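Uncharacterized protein (Mycobacterium avium subsp. paratuberculosis, PDB 4R9Z) probably hydrolyses fatty acyl-CoA thioesters, as expected of a type II acyl-CoA thioesterase with a double hot-dog fold. Local coordinates at residues Glu160-Glu165 and Ser233-Tyr238. Sequence-based numbering, arbitrary orientation.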
loop_
_atom_site.group_PDB
_atom_site.type_symbol
_atom_site.label_atom_id
_atom_site.label_comp_id
_atom_site.label_asym_id
_atom_site.label_seq_id
_atom_site.Cartn_x
_atom_site.Cartn_y
_atom_site.Cartn_z
ATOM N N GLU B 160 6.229 23.901 8.864
ATOM C CA GLU B 160 7.430 24.514 8.306
ATOM C C GLU B 160 8.204 23.475 7.512
ATOM O O GLU B 160 8.049 22.274 7.738
ATOM C CB GLU B 160 8.322 25.103 9.405
ATOM C CG GLU B 160 7.656 26.137 10.301
ATOM C CD GLU B 160 8.584 26.641 11.394
ATOM O OE1 GLU B 160 9.619 27.256 11.055
ATOM O OE2 GLU B 160 8.278 26.430 12.588
ATOM N N ARG B 161 9.068 23.931 6.612
ATOM C CA ARG B 161 9.792 23.005 5.755
ATOM C C ARG B 161 11.107 23.556 5.226
ATOM O O ARG B 161 11.197 24.714 4.826
ATOM C CB ARG B 161 8.914 22.616 4.571
ATOM C CG ARG B 161 8.219 23.802 3.932
ATOM C CD ARG B 161 7.216 23.362 2.892
ATOM N NE ARG B 161 7.861 22.681 1.776
ATOM C CZ ARG B 161 7.197 22.097 0.785
ATOM N NH1 ARG B 161 5.871 22.115 0.779
ATOM N NH2 ARG B 161 7.857 21.497 -0.195
ATOM N N ARG B 162 12.114 22.697 5.181
ATOM C CA ARG B 162 13.377 23.046 4.555
ATOM C C ARG B 162 13.685 22.004 3.494
ATOM O O ARG B 162 13.985 20.856 3.816
ATOM C CB ARG B 162 14.514 23.090 5.577
ATOM C CG ARG B 162 14.344 24.086 6.706
ATOM C CD ARG B 162 14.224 25.509 6.211
ATOM N NE ARG B 162 13.779 26.391 7.284
ATOM C CZ ARG B 162 12.652 27.094 7.260
ATOM N NH1 ARG B 162 11.850 27.038 6.206
ATOM N NH2 ARG B 162 12.333 27.863 8.290
ATOM N N THR B 163 13.640 22.400 2.229
ATOM C CA THR B 163 13.946 21.450 1.177
ATOM C C THR B 163 15.469 21.393 1.075
ATOM O O THR B 163 16.127 22.373 0.730
ATOM C CB THR B 163 13.269 21.826 -0.164
ATOM O OG1 THR B 163 13.824 21.037 -1.224
ATOM C CG2 THR B 163 13.453 23.304 -0.484
ATOM N N ILE B 164 16.017 20.231 1.411
ATOM C CA ILE B 164 17.455 20.065 1.593
ATOM C C ILE B 164 18.259 20.064 0.304
ATOM O O ILE B 164 19.220 20.821 0.158
ATOM C CB ILE B 164 17.754 18.749 2.323
ATOM C CG1 ILE B 164 17.081 18.744 3.694
ATOM C CG2 ILE B 164 19.257 18.520 2.441
ATOM C CD1 ILE B 164 17.112 17.401 4.360
ATOM N N GLU B 165 17.857 19.215 -0.633
ATOM C CA GLU B 165 18.600 19.037 -1.871
ATOM C C GLU B 165 17.666 18.558 -2.973
ATOM O O GLU B 165 16.646 17.926 -2.701
ATOM C CB GLU B 165 19.765 18.071 -1.638
ATOM C CG GLU B 165 19.354 16.644 -1.336
ATOM C CD GLU B 165 20.545 15.754 -1.036
ATOM O OE1 GLU B 165 21.636 16.294 -0.751
ATOM O OE2 GLU B 165 20.385 14.515 -1.063
ATOM N N SER B 233 7.947 17.558 18.190
ATOM C CA SER B 233 8.449 18.693 18.954
ATOM C C SER B 233 9.800 19.124 18.406
ATOM O O SER B 233 10.474 19.978 18.979
ATOM C CB SER B 233 8.574 18.338 20.435
ATOM O OG SER B 233 9.380 17.186 20.607
ATOM N N ASP B 234 10.176 18.532 17.279
ATOM C CA ASP B 234 11.439 18.831 16.628
ATOM C C ASP B 234 11.281 18.531 15.138
ATOM O O ASP B 234 10.217 18.088 14.707
ATOM C CB ASP B 234 12.571 18.008 17.247
ATOM C CG ASP B 234 13.937 18.627 17.021
ATOM O OD1 ASP B 234 14.033 19.618 16.265
ATOM O OD2 ASP B 234 14.917 18.112 17.600
ATOM N N TRP B 235 12.315 18.800 14.346
ATOM C CA TRP B 235 12.227 18.598 12.900
ATOM C C TRP B 235 12.180 17.119 12.522
ATOM O O TRP B 235 12.694 16.260 13.247
ATOM C CB TRP B 235 13.402 19.272 12.188
ATOM C CG TRP B 235 13.373 20.763 12.273
ATOM C CD1 TRP B 235 13.888 21.537 13.273
ATOM C CD2 TRP B 235 12.795 21.666 11.323
ATOM N NE1 TRP B 235 13.668 22.867 13.003
ATOM C CE2 TRP B 235 13.000 22.973 11.812
ATOM C CE3 TRP B 235 12.126 21.497 10.109
ATOM C CZ2 TRP B 235 12.558 24.103 11.129
ATOM C CZ3 TRP B 235 11.686 22.622 9.432
ATOM C CH2 TRP B 235 11.905 23.908 9.944
ATOM N N LEU B 236 11.581 16.838 11.367
ATOM C CA LEU B 236 11.505 15.479 10.844
ATOM C C LEU B 236 12.080 15.409 9.435
ATOM O O LEU B 236 11.845 16.298 8.616
ATOM C CB LEU B 236 10.059 14.980 10.824
ATOM C CG LEU B 236 9.328 14.730 12.142
ATOM C CD1 LEU B 236 8.065 13.938 11.876
ATOM C CD2 LEU B 236 10.227 14.001 13.116
ATOM N N PHE B 237 12.818 14.339 9.159
ATOM C CA PHE B 237 13.394 14.111 7.838
ATOM C C PHE B 237 12.433 13.305 6.971
ATOM O O PHE B 237 12.079 12.179 7.316
ATOM C CB PHE B 237 14.729 13.377 7.963
ATOM C CG PHE B 237 15.520 13.309 6.684
ATOM C CD1 PHE B 237 15.322 12.276 5.781
ATOM C CD2 PHE B 237 16.484 14.261 6.396
ATOM C CE1 PHE B 237 16.056 12.207 4.607
ATOM C CE2 PHE B 237 17.223 14.190 5.227
ATOM C CZ PHE B 237 17.007 13.167 4.332
ATOM N N TYR B 238 12.020 13.873 5.843
ATOM C CA TYR B 238 11.140 13.155 4.928
ATOM C C TYR B 238 11.815 12.947 3.584
ATOM O O TYR B 238 11.790 13.822 2.719
ATOM C CB TYR B 238 9.821 13.905 4.742
ATOM C CG TYR B 238 8.731 13.084 4.090
ATOM C CD1 TYR B 238 8.721 11.700 4.198
ATOM C CD2 TYR B 238 7.692 13.695 3.393
ATOM C CE1 TYR B 238 7.720 10.944 3.612
ATOM C CE2 TYR B 238 6.682 12.948 2.806
ATOM C CZ TYR B 238 6.703 11.573 2.921
ATOM O OH TYR B 238 5.706 10.822 2.341
#
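Side-chain packing, not backbone pairing, joins the end strand 159-163 and the residue after it to the start of strand 236-246 and the residue before it, in the second hot-dog repeat. Strand 176-180 runs between them and is hydrogen-bonded to both, pairing Arg162 with Trp177 and Leu236 with Trp178. With 8.7 Å between the CA atoms of Arg161 and Trp235, a long or bulky side chain suits the gap. Trp235, its CG anti to the carbonyl carbon (chi1 -67°), carries the far rim of its indole to the edge strand. There CH2 lies 3.8 Å from CB of Glu160 and 4.1 Å from CG of Arg162, while the backbone N of Arg161 sits at the ring edge, near its plane. Arg162 bends at chi2 (-60°), so that its aliphatic part packs against the indole and CH2 comes over one face of the guanidinium; the two planes are 48° apart, too oblique for a parallel stack. Farther along, Ile164 crosses Phe237 at about a right angle, its CD1 3.3 Å from CE2; flat phenyl and branched Ile164 offer apolar surface there. The contact is thus largely dispersive, with little polar contribution: buried aromatic rings pack against methylenes of the edge strand and a methyl just past its end. Exposed Arg162 can probably keep water on the outer side of its guanidinium, while Glu160's charge is balanced mainly by Arg179.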